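Local coordinates for protein dehydroascorbate reductase (Chlamydomonas reinhardtii, PDB 5XFT) that probably catalyses the reduction of dehydroascorbate to ascorbate at the expense of two glutathione molecules, as a member of the glutathione S-transferase superfamily, at residues A[24-29]-A[155-160]; A[31-36]-A[89-94]; A[170-175]-A[210-215]. All coordinates share one frame; numbering follows the deposited sequence.

Contact 1 (A[24-29]-A[155-160]); sequences CHRVLL and DCSLAP
Arg26 lays the start of its side chain against the backbone of Cys156, with Arg26 CB 3.1 Å from Cys156 O. The same oxygen receives a CA-H...O contact from Arg26 CA at 3.3 Å. Pro160 explains why it is available: a proline has no N-H to bond back to the carbonyl four residues earlier, and the helix kinks there. Arg26 CG, anti to the backbone N (chi1 158°), lies 3.4 Å from Cys156 O. Farther out the chain passes Ser157, whose CB lies over one face of the guanidinium, 3.7 Å from Arg26 NE. Beyond, Arg26 NH1 bonds to Ser75 OG. The Cys156 sulphur lies beside Leu29, SG 3.9 Å from Leu29 CB. The Pro160 ring rests against both Leu29, whose CD1 meets Pro160 CG tip to tip at 3.8 Å, and His25, which crosses it at a slant with ND1 3.3 Å from Pro160 CB. The polar partner of His25 ND1 is Tyr202 OH, by a hydrogen bond. An alanine at His25 would probably leave that hydroxyl without its mate and open a gap beside Pro160. The short segment axes approach to 8.1 Å at 139°. Helix 22-33, of the thioredoxin-like domain, is thereby packed on helix 153-173 of the helical domain, while its other flanks meet strand 5-12 and helix 75-85.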
loop_
_atom_site.group_PDB
_atom_site.type_symbol
_atom_site.label_atom_id
_atom_site.label_comp_id
_atom_site.label_asym_id
_atom_site.label_seq_id
_atom_site.Cartn_x
_atom_site.Cartn_y
_atom_site.Cartn_z
ATOM N N CYS A 24 1.341 5.857 -1.011
ATOM C CA CYS A 24 2.380 5.918 -2.034
ATOM C C CYS A 24 2.668 4.533 -2.578
ATOM O O CYS A 24 2.752 4.333 -3.796
ATOM C CB CYS A 24 3.669 6.501 -1.461
ATOM S SG CYS A 24 3.578 8.148 -0.781
ATOM N N HIS A 25 2.830 3.560 -1.678
ATOM C CA HIS A 25 3.080 2.191 -2.112
ATOM C C HIS A 25 1.983 1.705 -3.050
ATOM O O HIS A 25 2.262 1.013 -4.036
ATOM C CB HIS A 25 3.209 1.271 -0.897
ATOM C CG HIS A 25 3.878 -0.035 -1.193
ATOM N ND1 HIS A 25 3.990 -1.040 -0.259
ATOM C CD2 HIS A 25 4.474 -0.498 -2.317
ATOM C CE1 HIS A 25 4.620 -2.071 -0.795
ATOM N NE2 HIS A 25 4.924 -1.769 -2.043
ATOM N N ARG A 26 0.731 2.080 -2.778
ATOM C CA ARG A 26 -0.370 1.636 -3.627
ATOM C C ARG A 26 -0.266 2.245 -5.022
ATOM O O ARG A 26 -0.411 1.543 -6.034
ATOM C CB ARG A 26 -1.716 1.986 -2.984
ATOM C CG ARG A 26 -2.859 2.064 -4.003
ATOM C CD ARG A 26 -4.108 2.779 -3.450
ATOM N NE ARG A 26 -5.323 2.239 -4.040
ATOM C CZ ARG A 26 -6.515 2.796 -3.856
ATOM N NH1 ARG A 26 -6.619 3.880 -3.093
ATOM N NH2 ARG A 26 -7.610 2.283 -4.399
ATOM N N VAL A 27 0.008 3.549 -5.101
ATOM C CA VAL A 27 0.177 4.166 -6.416
ATOM C C VAL A 27 1.340 3.530 -7.173
ATOM O O VAL A 27 1.219 3.189 -8.358
ATOM C CB VAL A 27 0.352 5.686 -6.268
ATOM C CG1 VAL A 27 0.768 6.303 -7.588
ATOM C CG2 VAL A 27 -0.940 6.296 -5.771
ATOM N N LEU A 28 2.478 3.339 -6.495
ATOM C CA LEU A 28 3.653 2.742 -7.127
ATOM C C LEU A 28 3.360 1.345 -7.655
ATOM O O LEU A 28 3.745 0.998 -8.781
ATOM C CB LEU A 28 4.810 2.687 -6.133
ATOM C CG LEU A 28 5.334 4.002 -5.576
ATOM C CD1 LEU A 28 6.375 3.717 -4.531
ATOM C CD2 LEU A 28 5.912 4.811 -6.696
ATOM N N LEU A 29 2.707 0.512 -6.837
ATOM C CA LEU A 29 2.329 -0.820 -7.301
ATOM C C LEU A 29 1.380 -0.738 -8.488
ATOM O O LEU A 29 1.460 -1.555 -9.410
ATOM C CB LEU A 29 1.700 -1.628 -6.165
ATOM C CG LEU A 29 2.630 -2.117 -5.052
ATOM C CD1 LEU A 29 1.866 -2.765 -3.941
ATOM C CD2 LEU A 29 3.645 -3.081 -5.611
ATOM N N ASP A 155 -5.129 -5.733 -4.796
ATOM C CA ASP A 155 -3.757 -6.030 -4.400
ATOM C C ASP A 155 -2.995 -4.745 -4.104
ATOM O O ASP A 155 -2.282 -4.645 -3.098
ATOM C CB ASP A 155 -3.048 -6.807 -5.507
ATOM C CG ASP A 155 -3.551 -8.224 -5.649
ATOM O OD1 ASP A 155 -3.789 -8.883 -4.617
ATOM O OD2 ASP A 155 -3.715 -8.670 -6.806
ATOM N N CYS A 156 -3.130 -3.751 -4.988
ATOM C CA CYS A 156 -2.399 -2.502 -4.829
ATOM C C CYS A 156 -2.828 -1.758 -3.575
ATOM O O CYS A 156 -1.999 -1.102 -2.936
ATOM C CB CYS A 156 -2.591 -1.620 -6.063
ATOM S SG CYS A 156 -1.857 -2.308 -7.579
ATOM N N SER A 157 -4.107 -1.849 -3.203
ATOM C CA SER A 157 -4.556 -1.154 -2.000
ATOM C C SER A 157 -4.249 -1.937 -0.724
ATOM O O SER A 157 -3.865 -1.347 0.294
ATOM C CB SER A 157 -6.052 -0.869 -2.086
ATOM O OG SER A 157 -6.514 -0.294 -0.876
ATOM N N LEU A 158 -4.417 -3.257 -0.750
ATOM C CA LEU A 158 -4.407 -4.049 0.472
ATOM C C LEU A 158 -3.055 -4.658 0.786
ATOM O O LEU A 158 -2.729 -4.841 1.964
ATOM C CB LEU A 158 -5.438 -5.178 0.388
ATOM C CG LEU A 158 -6.908 -4.818 0.579
ATOM C CD1 LEU A 158 -7.734 -6.088 0.644
ATOM C CD2 LEU A 158 -7.104 -3.981 1.838
ATOM N N ALA A 159 -2.271 -5.002 -0.229
ATOM C CA ALA A 159 -0.969 -5.608 0.036
ATOM C C ALA A 159 -0.041 -4.704 0.847
ATOM O O ALA A 159 0.616 -5.217 1.769
ATOM C CB ALA A 159 -0.325 -6.035 -1.287
ATOM N N PRO A 160 0.068 -3.393 0.589
ATOM C CA PRO A 160 0.883 -2.561 1.491
ATOM C C PRO A 160 0.357 -2.525 2.916
ATOM O O PRO A 160 1.150 -2.606 3.865
ATOM C CB PRO A 160 0.830 -1.178 0.828
ATOM C CG PRO A 160 0.575 -1.468 -0.611
ATOM C CD PRO A 160 -0.365 -2.632 -0.599
#

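Contact 2 (A[31-36]-A[89-94]); sequences YEAKKL and PSLQSS
Apolar contact begins at Ala33, whose CB meets Leu91 CD2 at 3.6 Å, and continues along Lys34. The methylenes of Lys34 cross the Leu91 side chain at a slant, CE sitting 3.9 Å from Leu91 CG, and at the root of the chain Lys34 CB lies 3.9 Å from Pro89 CD. The Pro89 ring, which follows a cis peptide bond, rests against the backbone of Lys34 as well, its CD 3.6 Å from Lys34 O. This is where helix 22-33 ends: Lys34 leaves helical geometry and Lys35, with positive phi, is the C-prime residue of a Schellman motif, closed by Leu36 N to Tyr31 O and Lys35 N to Glu32 O. The loop after helix 75-85 passes across that end. Polar contact is made by the Lys34 ammonium. A bend at chi4 (-51°) turns NZ to Pro89 O, a hydrogen bond modelled doubtfully short at 2.5 Å. NZ also bonds to His86 O, so two loop carbonyls share one probably positive group. Within the loop Ser90 OG accepts from Gln92 N at 3.2 Å in an ST turn; Glu83 OE2, on helix 75-85, is hydrogen-bonded to Leu91 N and Ser90 OG.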
loop_
_atom_site.group_PDB
_atom_site.type_symbol
_atom_site.label_atom_id
_atom_site.label_comp_id
_atom_site.label_asym_id
_atom_site.label_seq_id
_atom_site.Cartn_x
_atom_site.Cartn_y
_atom_site.Cartn_z
ATOM N N TYR A 31 1.380 1.603 -10.835
ATOM C CA TYR A 31 2.187 1.911 -12.016
ATOM C C TYR A 31 3.010 0.707 -12.465
ATOM O O TYR A 31 3.152 0.459 -13.669
ATOM C CB TYR A 31 3.094 3.108 -11.731
ATOM C CG TYR A 31 2.439 4.428 -12.039
ATOM C CD1 TYR A 31 1.490 4.971 -11.182
ATOM C CD2 TYR A 31 2.760 5.127 -13.192
ATOM C CE1 TYR A 31 0.874 6.173 -11.468
ATOM C CE2 TYR A 31 2.153 6.331 -13.488
ATOM C CZ TYR A 31 1.211 6.851 -12.626
ATOM O OH TYR A 31 0.608 8.054 -12.924
ATOM N N GLU A 32 3.568 -0.046 -11.516
ATOM C CA GLU A 32 4.336 -1.234 -11.873
ATOM C C GLU A 32 3.454 -2.289 -12.532
ATOM O O GLU A 32 3.884 -2.970 -13.473
ATOM C CB GLU A 32 5.008 -1.805 -10.626
ATOM C CG GLU A 32 6.128 -0.942 -10.083
ATOM C CD GLU A 32 7.402 -1.081 -10.890
ATOM O OE1 GLU A 32 7.561 -2.119 -11.568
ATOM O OE2 GLU A 32 8.239 -0.149 -10.855
ATOM N N ALA A 33 2.217 -2.438 -12.048
ATOM C CA ALA A 33 1.322 -3.459 -12.582
ATOM C C ALA A 33 0.961 -3.186 -14.037
ATOM O O ALA A 33 0.823 -4.127 -14.827
ATOM C CB ALA A 33 0.056 -3.547 -11.731
ATOM N N LYS A 34 0.804 -1.917 -14.403
ATOM C CA LYS A 34 0.552 -1.524 -15.779
ATOM C C LYS A 34 1.827 -1.269 -16.571
ATOM O O LYS A 34 1.747 -0.781 -17.703
ATOM C CB LYS A 34 -0.337 -0.280 -15.819
ATOM C CG LYS A 34 -1.689 -0.483 -15.175
ATOM C CD LYS A 34 -2.372 0.834 -14.855
ATOM C CE LYS A 34 -3.876 0.728 -15.074
ATOM N NZ LYS A 34 -4.188 0.160 -16.419
ATOM N N LYS A 35 2.994 -1.583 -16.003
ATOM C CA LYS A 35 4.285 -1.412 -16.677
ATOM C C LYS A 35 4.450 -0.004 -17.244
ATOM O O LYS A 35 5.138 0.199 -18.245
ATOM C CB LYS A 35 4.477 -2.461 -17.773
ATOM C CG LYS A 35 4.172 -3.874 -17.319
ATOM C CD LYS A 35 4.974 -4.908 -18.094
ATOM C CE LYS A 35 4.353 -6.287 -17.927
ATOM N NZ LYS A 35 4.478 -6.761 -16.511
ATOM N N LEU A 36 3.793 0.987 -16.611
ATOM C CA LEU A 36 3.946 2.374 -17.024
ATOM C C LEU A 36 5.220 2.957 -16.420
ATOM O O LEU A 36 5.518 2.715 -15.247
ATOM C CB LEU A 36 2.745 3.205 -16.593
ATOM C CG LEU A 36 1.449 2.889 -17.332
ATOM C CD1 LEU A 36 0.258 3.402 -16.551
ATOM C CD2 LEU A 36 1.485 3.510 -18.712
ATOM N N PRO A 89 -2.692 -2.451 -19.182
ATOM C CA PRO A 89 -3.241 -3.644 -18.526
ATOM C C PRO A 89 -4.255 -3.278 -17.455
ATOM O O PRO A 89 -4.057 -2.288 -16.754
ATOM C CB PRO A 89 -2.009 -4.304 -17.902
ATOM C CG PRO A 89 -0.849 -3.764 -18.672
ATOM C CD PRO A 89 -1.228 -2.372 -19.042
ATOM N N SER A 90 -5.324 -4.054 -17.328
ATOM C CA SER A 90 -6.404 -3.676 -16.431
ATOM C C SER A 90 -6.094 -4.060 -14.988
ATOM O O SER A 90 -5.399 -5.043 -14.713
ATOM C CB SER A 90 -7.716 -4.325 -16.858
ATOM O OG SER A 90 -8.734 -4.017 -15.925
ATOM N N LEU A 91 -6.620 -3.255 -14.064
ATOM C CA LEU A 91 -6.512 -3.504 -12.631
ATOM C C LEU A 91 -7.879 -3.511 -11.966
ATOM O O LEU A 91 -7.971 -3.359 -10.745
ATOM C CB LEU A 91 -5.616 -2.464 -11.952
ATOM C CG LEU A 91 -4.213 -2.195 -12.490
ATOM C CD1 LEU A 91 -3.491 -1.209 -11.573
ATOM C CD2 LEU A 91 -3.442 -3.489 -12.614
ATOM N N GLN A 92 -8.943 -3.657 -12.747
ATOM C CA GLN A 92 -10.280 -3.664 -12.173
ATOM C C GLN A 92 -10.521 -4.967 -11.420
ATOM O O GLN A 92 -9.914 -6.002 -11.708
ATOM C CB GLN A 92 -11.332 -3.455 -13.258
ATOM C CG GLN A 92 -11.158 -2.130 -13.988
ATOM C CD GLN A 92 -12.348 -1.761 -14.851
ATOM O OE1 GLN A 92 -12.512 -2.276 -15.956
ATOM N NE2 GLN A 92 -13.183 -0.857 -14.354
ATOM N N SER A 93 -11.415 -4.904 -10.440
ATOM C CA SER A 93 -11.499 -5.924 -9.409
ATOM C C SER A 93 -12.941 -6.349 -9.184
ATOM O O SER A 93 -13.846 -5.510 -9.138
ATOM C CB SER A 93 -10.908 -5.400 -8.093
ATOM O OG SER A 93 -10.608 -6.458 -7.205
ATOM N N SER A 94 -13.145 -7.655 -9.022
ATOM C CA SER A 94 -14.436 -8.182 -8.609
ATOM C C SER A 94 -14.591 -8.230 -7.096
ATOM O O SER A 94 -15.698 -8.489 -6.614
ATOM C CB SER A 94 -14.649 -9.588 -9.180
ATOM O OG SER A 94 -14.210 -9.673 -10.526
#

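Contact 3 (A[170-175]-A[210-215]); sequences KHFKGW and GWERHI
Two torsions bring Phe172 and Ile215 together. Phe172 has CG anti to its carbonyl carbon, beside the backbone N (chi1 -69°), on a CB that already points toward segment 210-215, and Ile215 has CG1 between its backbone N and carbonyl carbon (chi1 43°), the crowded position. The two side chains reach toward each other tip to tip, and the Ile215 CD1 methyl sits over the centre of the Phe172 ring in a CH-pi contact, modelled at a doubtfully short spacing. Ile215 CG1 follows behind, 3.8 Å from Phe172 CE1. On the opposite face of the Phe172 ring lies ND1 of the neighbouring His171, 3.5 Å above the plane and over the centre, so the ring is sandwiched. Glu212 CG lies at the ring's edge, near its plane, 3.8 Å from Phe172 CZ. Trp211 CB comes within 3.7 Å of Phe172 CE2, the two side chains crossing at about a right angle. The Glu212 carboxylate plane is turned 74° from the ring; His171 NE2 and Glu212 OE1 are 4.8 Å apart, not in contact. The Trp211 indole turns aside from Phe172, and its NE1 is hydrogen-bonded to His164 ND1. Leu111 of helix 103-112 touches both Phe172 and Trp211. This is surface packing in the helical C-terminal domain of a glutathione S-transferase fold, with helix 204-212 and its tail against the end of helix 153-173.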
loop_
_atom_site.group_PDB
_atom_site.type_symbol
_atom_site.label_atom_id
_atom_site.label_comp_id
_atom_site.label_asym_id
_atom_site.label_seq_id
_atom_site.Cartn_x
_atom_site.Cartn_y
_atom_site.Cartn_z
ATOM N N LYS A 170 4.378 -7.773 14.351
ATOM C CA LYS A 170 5.388 -8.708 14.836
ATOM C C LYS A 170 6.480 -7.985 15.612
ATOM O O LYS A 170 6.992 -8.507 16.610
ATOM C CB LYS A 170 5.983 -9.493 13.668
ATOM C CG LYS A 170 7.219 -10.313 14.018
ATOM C CD LYS A 170 6.917 -11.380 15.058
ATOM C CE LYS A 170 8.098 -12.326 15.230
ATOM N NZ LYS A 170 9.343 -11.614 15.635
ATOM N N HIS A 171 6.841 -6.773 15.187
ATOM C CA HIS A 171 7.958 -6.097 15.842
ATOM C C HIS A 171 7.555 -5.468 17.174
ATOM O O HIS A 171 8.284 -5.580 18.168
ATOM C CB HIS A 171 8.547 -5.039 14.918
ATOM C CG HIS A 171 9.628 -4.226 15.555
ATOM N ND1 HIS A 171 9.377 -3.050 16.228
ATOM C CD2 HIS A 171 10.964 -4.428 15.632
ATOM C CE1 HIS A 171 10.514 -2.557 16.686
ATOM N NE2 HIS A 171 11.492 -3.372 16.336
ATOM N N PHE A 172 6.409 -4.794 17.212
ATOM C CA PHE A 172 6.006 -4.039 18.390
ATOM C C PHE A 172 5.179 -4.841 19.383
ATOM O O PHE A 172 5.098 -4.453 20.556
ATOM C CB PHE A 172 5.202 -2.807 17.970
ATOM C CG PHE A 172 6.019 -1.759 17.265
ATOM C CD1 PHE A 172 6.920 -0.977 17.966
ATOM C CD2 PHE A 172 5.876 -1.549 15.906
ATOM C CE1 PHE A 172 7.666 -0.011 17.323
ATOM C CE2 PHE A 172 6.620 -0.584 15.260
ATOM C CZ PHE A 172 7.515 0.186 15.970
ATOM N N LYS A 173 4.554 -5.937 18.951
ATOM C CA LYS A 173 3.628 -6.667 19.802
ATOM C C LYS A 173 3.885 -8.167 19.842
ATOM O O LYS A 173 3.196 -8.874 20.584
ATOM C CB LYS A 173 2.182 -6.421 19.348
ATOM C CG LYS A 173 1.693 -4.990 19.518
ATOM C CD LYS A 173 1.353 -4.683 20.969
ATOM C CE LYS A 173 0.361 -3.531 21.083
ATOM N NZ LYS A 173 1.033 -2.208 21.130
ATOM N N GLY A 174 4.835 -8.678 19.066
ATOM C CA GLY A 174 5.045 -10.109 19.002
ATOM C C GLY A 174 3.895 -10.837 18.338
ATOM O O GLY A 174 3.919 -12.065 18.211
ATOM N N TRP A 175 2.880 -10.082 17.917
ATOM C CA TRP A 175 1.753 -10.652 17.194
ATOM C C TRP A 175 2.237 -11.339 15.925
ATOM O O TRP A 175 3.253 -10.963 15.334
ATOM C CB TRP A 175 0.742 -9.557 16.852
ATOM C CG TRP A 175 -0.498 -10.037 16.153
ATOM C CD1 TRP A 175 -1.686 -10.381 16.732
ATOM C CD2 TRP A 175 -0.681 -10.201 14.737
ATOM N NE1 TRP A 175 -2.592 -10.756 15.768
ATOM C CE2 TRP A 175 -2.000 -10.657 14.536
ATOM C CE3 TRP A 175 0.145 -10.012 13.621
ATOM C CZ2 TRP A 175 -2.512 -10.924 13.270
ATOM C CZ3 TRP A 175 -0.365 -10.279 12.366
ATOM C CH2 TRP A 175 -1.680 -10.732 12.201
ATOM N N GLY A 210 9.057 4.112 10.428
ATOM C CA GLY A 210 7.865 4.906 10.204
ATOM C C GLY A 210 6.935 4.887 11.399
ATOM O O GLY A 210 6.423 5.928 11.816
ATOM N N TRP A 211 6.731 3.708 11.988
ATOM C CA TRP A 211 5.774 3.602 13.084
ATOM C C TRP A 211 6.360 4.025 14.430
ATOM O O TRP A 211 5.620 4.528 15.285
ATOM C CB TRP A 211 5.233 2.177 13.149
ATOM C CG TRP A 211 4.205 1.937 12.101
ATOM C CD1 TRP A 211 4.367 1.283 10.910
ATOM C CD2 TRP A 211 2.851 2.390 12.131
ATOM N NE1 TRP A 211 3.180 1.282 10.205
ATOM C CE2 TRP A 211 2.236 1.961 10.934
ATOM C CE3 TRP A 211 2.093 3.112 13.060
ATOM C CZ2 TRP A 211 0.900 2.230 10.644
ATOM C CZ3 TRP A 211 0.765 3.373 12.774
ATOM C CH2 TRP A 211 0.181 2.932 11.574
ATOM N N GLU A 212 7.669 3.841 14.634
ATOM C CA GLU A 212 8.337 4.358 15.826
ATOM C C GLU A 212 8.120 5.855 15.980
ATOM O O GLU A 212 8.066 6.360 17.107
ATOM C CB GLU A 212 9.834 4.050 15.767
ATOM C CG GLU A 212 10.227 2.761 16.460
ATOM C CD GLU A 212 11.626 2.300 16.095
ATOM O OE1 GLU A 212 12.111 1.338 16.729
ATOM O OE2 GLU A 212 12.233 2.887 15.172
ATOM N N ARG A 213 7.985 6.574 14.861
ATOM C CA ARG A 213 7.619 7.986 14.869
ATOM C C ARG A 213 6.328 8.255 15.637
ATOM O O ARG A 213 6.034 9.418 15.922
ATOM C CB ARG A 213 7.498 8.492 13.419
ATOM C CG ARG A 213 7.614 10.000 13.197
ATOM C CD ARG A 213 7.479 10.335 11.700
ATOM N NE ARG A 213 7.260 11.763 11.483
ATOM C CZ ARG A 213 6.288 12.259 10.716
ATOM N NH1 ARG A 213 5.454 11.443 10.084
ATOM N NH2 ARG A 213 6.141 13.568 10.567
ATOM N N HIS A 214 5.557 7.216 15.992
ATOM C CA HIS A 214 4.333 7.385 16.768
ATOM C C HIS A 214 4.187 6.415 17.933
ATOM O O HIS A 214 3.199 6.511 18.668
ATOM C CB HIS A 214 3.104 7.264 15.856
ATOM C CG HIS A 214 3.168 8.156 14.658
ATOM N ND1 HIS A 214 3.168 9.531 14.757
ATOM C CD2 HIS A 214 3.273 7.872 13.338
ATOM C CE1 HIS A 214 3.254 10.056 13.547
ATOM N NE2 HIS A 214 3.319 9.071 12.668
ATOM N N ILE A 215 5.116 5.481 18.111
ATOM C CA ILE A 215 5.211 4.688 19.331
ATOM C C ILE A 215 6.670 4.611 19.753
ATOM O O ILE A 215 7.142 5.438 20.531
ATOM C CB ILE A 215 4.619 3.275 19.161
ATOM C CG1 ILE A 215 5.032 2.665 17.824
ATOM C CG2 ILE A 215 3.120 3.300 19.332
ATOM C CD1 ILE A 215 4.519 1.313 17.577
#

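In the fold
Contacts 1 and 2 share helix 22-33 and lie about 11 Å apart between centres: contact 1 uses its earlier turns, contact 2 its C-terminal end. Along the chain, contact 2 falls between the two halves of contact 1. Contact 3 opens after contact 1 has closed, yet 170-175 is the far end of the helix 153-173 that supplies 155-160; their centres are about 20 Å apart. Helix 153-173 thus runs from the domain interface to the surface. Contacts 2 and 3, about 31 Å apart between centres, lie on opposite sides of the chain's centre. Contact 1 joins the two domains, contact 2 packs a loop on helix 22-33, and contact 3 stays within the helical domain.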